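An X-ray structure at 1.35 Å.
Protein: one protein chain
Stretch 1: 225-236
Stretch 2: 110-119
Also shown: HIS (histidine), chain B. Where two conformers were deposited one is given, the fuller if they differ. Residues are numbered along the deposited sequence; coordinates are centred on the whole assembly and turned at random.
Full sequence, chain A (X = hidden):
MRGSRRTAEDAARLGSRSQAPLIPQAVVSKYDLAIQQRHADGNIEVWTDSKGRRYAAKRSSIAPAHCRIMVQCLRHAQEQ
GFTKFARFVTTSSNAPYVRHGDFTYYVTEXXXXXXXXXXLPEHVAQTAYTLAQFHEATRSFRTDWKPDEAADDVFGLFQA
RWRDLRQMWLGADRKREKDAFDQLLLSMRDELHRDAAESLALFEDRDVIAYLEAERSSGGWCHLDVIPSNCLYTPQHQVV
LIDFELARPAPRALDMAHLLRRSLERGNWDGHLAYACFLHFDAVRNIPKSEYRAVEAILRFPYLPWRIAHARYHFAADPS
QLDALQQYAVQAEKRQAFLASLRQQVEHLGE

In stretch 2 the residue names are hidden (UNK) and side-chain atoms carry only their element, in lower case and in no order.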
# COMPACT_ATOMS: atom_id res chain seq x y z
N ASP A 225 3.29 -0.40 -0.68
CA ASP A 225 2.57 0.20 -1.80
C ASP A 225 1.55 -0.80 -2.32
O ASP A 225 1.55 -1.20 -3.50
CB ASP A 225 3.54 0.65 -2.87
CG ASP A 225 2.94 1.67 -3.82
OD1 ASP A 225 1.83 2.19 -3.56
OD2 ASP A 225 3.59 1.94 -4.84
N VAL A 226 0.66 -1.18 -1.42
CA VAL A 226 -0.27 -2.27 -1.63
C VAL A 226 -1.52 -1.75 -2.30
O VAL A 226 -2.54 -1.47 -1.68
CB VAL A 226 -0.60 -2.96 -0.29
CG1 VAL A 226 -1.53 -4.14 -0.51
CG2 VAL A 226 0.70 -3.40 0.38
N ILE A 227 -1.40 -1.63 -3.63
CA ILE A 227 -2.47 -1.16 -4.50
C ILE A 227 -2.64 -2.23 -5.57
O ILE A 227 -1.71 -2.96 -5.85
CB ILE A 227 -2.15 0.22 -5.09
CG1 ILE A 227 -0.86 0.21 -5.92
CG2 ILE A 227 -2.07 1.24 -3.95
CD1 ILE A 227 -0.57 1.52 -6.63
N PRO A 228 -3.82 -2.30 -6.20
CA PRO A 228 -4.07 -3.40 -7.15
C PRO A 228 -3.04 -3.51 -8.26
O PRO A 228 -2.65 -4.62 -8.61
CB PRO A 228 -5.44 -3.07 -7.71
CG PRO A 228 -6.12 -2.44 -6.54
CD PRO A 228 -5.06 -1.56 -5.91
N SER A 229 -2.60 -2.38 -8.79
CA SER A 229 -1.65 -2.44 -9.89
C SER A 229 -0.28 -2.99 -9.51
O SER A 229 0.49 -3.32 -10.41
CB SER A 229 -1.50 -1.08 -10.56
OG SER A 229 -1.11 -0.08 -9.66
N ASN A 230 0.05 -3.09 -8.21
CA ASN A 230 1.29 -3.71 -7.77
C ASN A 230 1.13 -5.14 -7.26
O ASN A 230 2.12 -5.77 -6.89
CB ASN A 230 1.93 -2.87 -6.66
CG ASN A 230 2.46 -1.55 -7.16
OD1 ASN A 230 2.74 -1.37 -8.36
ND2 ASN A 230 2.63 -0.60 -6.23
N CYS A 231 -0.11 -5.63 -7.26
CA CYS A 231 -0.45 -6.94 -6.69
C CYS A 231 -1.09 -7.75 -7.81
O CYS A 231 -2.29 -7.71 -8.00
CB CYS A 231 -1.42 -6.77 -5.51
SG CYS A 231 -0.75 -5.79 -4.15
N LEU A 232 -0.28 -8.47 -8.56
CA LEU A 232 -0.77 -9.12 -9.77
C LEU A 232 -1.27 -10.53 -9.45
O LEU A 232 -0.50 -11.38 -9.01
CB LEU A 232 0.35 -9.17 -10.78
CG LEU A 232 0.87 -7.80 -11.21
CD1 LEU A 232 1.98 -7.97 -12.22
CD2 LEU A 232 -0.25 -6.94 -11.78
N TYR A 233 -2.56 -10.75 -9.66
CA TYR A 233 -3.18 -12.06 -9.48
C TYR A 233 -3.00 -12.84 -10.79
O TYR A 233 -3.45 -12.41 -11.87
CB TYR A 233 -4.65 -11.92 -9.14
CG TYR A 233 -5.30 -13.20 -8.70
CD1 TYR A 233 -5.27 -13.58 -7.36
CD2 TYR A 233 -5.92 -14.04 -9.61
CE1 TYR A 233 -5.84 -14.77 -6.94
CE2 TYR A 233 -6.48 -15.23 -9.22
CZ TYR A 233 -6.46 -15.59 -7.87
OH TYR A 233 -7.02 -16.77 -7.48
N THR A 234 -2.28 -13.95 -10.70
CA THR A 234 -1.78 -14.65 -11.88
C THR A 234 -2.69 -15.81 -12.28
O THR A 234 -3.56 -16.23 -11.50
CB THR A 234 -0.40 -15.27 -11.61
OG1 THR A 234 -0.56 -16.37 -10.70
CG2 THR A 234 0.61 -14.26 -11.06
N PRO A 235 -2.50 -16.36 -13.49
CA PRO A 235 -3.24 -17.56 -13.88
C PRO A 235 -2.99 -18.80 -12.98
O PRO A 235 -3.78 -19.73 -13.00
CB PRO A 235 -2.78 -17.80 -15.33
CG PRO A 235 -2.30 -16.47 -15.80
CD PRO A 235 -1.72 -15.80 -14.60
N GLN A 236 -1.91 -18.79 -12.19
CA GLN A 236 -1.72 -19.84 -11.18
C GLN A 236 -2.35 -19.49 -9.82
O GLN A 236 -2.15 -20.19 -8.83
CB GLN A 236 -0.24 -20.23 -11.04
CG GLN A 236 0.28 -21.14 -12.18
CD GLN A 236 -0.13 -22.64 -12.09
OE1 GLN A 236 0.07 -23.34 -11.06
NE2 GLN A 236 -0.67 -23.16 -13.20
N UNK A 110 8.34 -10.00 -17.42
CA UNK A 110 6.94 -9.74 -17.34
C UNK A 110 6.22 -10.77 -16.52
O UNK A 110 6.50 -11.96 -16.63
n UNK A 110 2.73 -9.44 -19.01
c UNK A 110 4.97 -9.44 -18.80
c UNK A 110 3.13 -8.12 -18.96
c UNK A 110 3.85 -10.24 -18.93
c UNK A 110 3.08 -5.78 -18.94
c UNK A 110 4.47 -5.74 -18.84
c UNK A 110 6.36 -9.84 -18.73
c UNK A 110 5.20 -6.88 -18.81
c UNK A 110 2.39 -6.96 -18.99
c UNK A 110 4.53 -8.11 -18.85
N UNK A 111 5.27 -10.31 -15.71
CA UNK A 111 4.40 -11.18 -14.95
C UNK A 111 3.00 -11.15 -15.54
O UNK A 111 2.36 -10.11 -15.56
c UNK A 111 5.72 -10.73 -12.88
c UNK A 111 3.41 -11.70 -12.74
c UNK A 111 4.33 -10.75 -13.47
N UNK A 112 2.55 -12.30 -16.03
CA UNK A 112 1.21 -12.43 -16.55
C UNK A 112 0.22 -12.43 -15.40
O UNK A 112 0.39 -13.15 -14.42
c UNK A 112 1.06 -13.74 -17.35
o UNK A 112 1.95 -13.77 -18.44
N UNK A 113 -0.81 -11.62 -15.52
CA UNK A 113 -1.83 -11.52 -14.46
C UNK A 113 -2.67 -10.27 -14.56
O UNK A 113 -2.48 -9.46 -15.49
N UNK A 114 -3.57 -10.09 -13.60
CA UNK A 114 -4.44 -8.95 -13.57
C UNK A 114 -4.26 -8.26 -12.23
O UNK A 114 -3.93 -8.91 -11.25
c UNK A 114 -6.34 -10.19 -12.48
n UNK A 114 -8.74 -10.21 -12.63
c UNK A 114 -5.89 -9.40 -13.69
o UNK A 114 -7.63 -12.11 -13.02
c UNK A 114 -7.63 -10.92 -12.72
N UNK A 115 -4.50 -6.95 -12.20
CA UNK A 115 -4.41 -6.23 -10.93
C UNK A 115 -5.41 -6.88 -9.97
O UNK A 115 -6.53 -7.18 -10.37
c UNK A 115 -4.99 -6.09 -13.29
c UNK A 115 -5.62 -4.95 -12.56
c UNK A 115 -4.81 -4.80 -11.32
N UNK A 116 -5.00 -7.13 -8.74
CA UNK A 116 -5.86 -7.83 -7.79
C UNK A 116 -7.16 -7.07 -7.58
O UNK A 116 -7.18 -5.84 -7.49
c UNK A 116 -5.16 -8.01 -6.45
N UNK A 117 -8.24 -7.82 -7.49
CA UNK A 117 -9.53 -7.30 -7.21
C UNK A 117 -9.73 -7.43 -5.70
O UNK A 117 -10.03 -8.49 -5.20
n UNK A 117 -12.89 -8.00 -8.62
c UNK A 117 -10.58 -8.11 -7.96
c UNK A 117 -11.98 -7.59 -7.74
o UNK A 117 -12.24 -6.82 -6.80
N UNK A 118 -9.54 -6.32 -5.01
CA UNK A 118 -9.61 -6.32 -3.56
C UNK A 118 -11.04 -6.46 -3.03
O UNK A 118 -11.25 -6.50 -1.81
c UNK A 118 -5.34 -3.80 -2.83
c UNK A 118 -7.40 -5.04 -3.09
c UNK A 118 -8.92 -5.07 -2.98
c UNK A 118 -4.60 -4.91 -3.15
c UNK A 118 -6.72 -3.86 -2.81
c UNK A 118 -5.25 -6.10 -3.40
c UNK A 118 -6.64 -6.17 -3.36
N UNK A 119 -12.01 -6.59 -3.92
CA UNK A 119 -13.37 -6.94 -3.51
C UNK A 119 -13.66 -8.43 -3.53
O UNK A 119 -14.77 -8.83 -3.21
N HIS B . 0.89 -8.15 -16.12
CA HIS B . 0.68 -6.85 -15.48
C HIS B . -0.70 -6.33 -15.88
O HIS B . -0.85 -5.57 -16.77
CB HIS B . 1.74 -5.83 -15.90
CG HIS B . 3.12 -6.12 -15.37
ND1 HIS B . 3.91 -5.14 -14.80
CD2 HIS B . 3.87 -7.25 -15.36
CE1 HIS B . 5.07 -5.66 -14.45
NE2 HIS B . 5.07 -6.94 -14.77
OXT HIS B . -1.71 -6.70 -15.26
O HOH W 1 -5.20 -13.69 -13.61

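Position 110 carries one carbon and then fused five- and six-membered rings holding eight carbons and one nitrogen. Only tryptophan has this bicycle, so it is W110. It does not touch stretch 1. One ring face lies over the bound histidine, with CH2 of W110 3.3 Å from CB of HIS.

Position 111 has three carbons, one bearing the other two. Its CB sits 3.8 Å from CD1 of L232. Three carbons forked at CB, with no oxygen, make this valine, V111. Its backbone O accepts a hydrogen bond from N of HIS at 2.5 Å.

Position 112 has one carbon and one oxygen. Its backbone O lies 3.4 Å from CD of P235. This is serine, S112.

Position 113 has no side-chain atoms. Its CA comes within 3.2 Å of O of Y233. A CB here would point toward stretch 1 and clash with that oxygen, at 2.7 Å. It is glycine, G113.

Position 114 has three carbons in a chain, the third carrying one oxygen and one nitrogen. A side-chain carbon lies 4.1 Å from CB of Y233. That is a glutamine amide, Q114; the carbon near Y233 is CG. Water 1 donates to OE1 of Q114 (3.0 Å) and to O of Y233 (2.8 Å), linking the two strands.

Position 115 has three carbons closing a ring onto the backbone N. Its CB packs 4.1 Å from CB of P228. This is proline, P115.

Position 116 has a single carbon, 4.1 Å from CB of C231. It is alanine, A116.

Position 117 has two carbons, the second carrying one oxygen and one nitrogen. This is asparagine, N117. It points away from stretch 1, and its OD1 accepts a hydrogen bond from N of residue 119 at 2.9 Å.

Position 118 has one carbon and a six-carbon ring with no hydroxyl. CG of P228 lies over one ring face, 4.3 Å from the centroid. SG of C231 is at the edge, 4.1 Å from a ring carbon. This is phenylalanine, F118, and that ring carbon is CZ.

Position 119 has no side chain and is glycine, G119. It lies out of reach of stretch 1.

The contact is a short antiparallel pairing flanked by apolar packing. Y233 N donates to Q114 O at 2.8 Å, and Q114 N donates to Y233 O at 2.9 Å. A116 N extends the pairing by donating to C231 O at 2.9 Å. L232 and P115 share one face of the sheet; Y233 and Q114 share the other. Beyond the pairing, F118 packs against V226, P228 and C231, while V111 meets L232.

Stretch 2 (110-119) WVSGQPANFG
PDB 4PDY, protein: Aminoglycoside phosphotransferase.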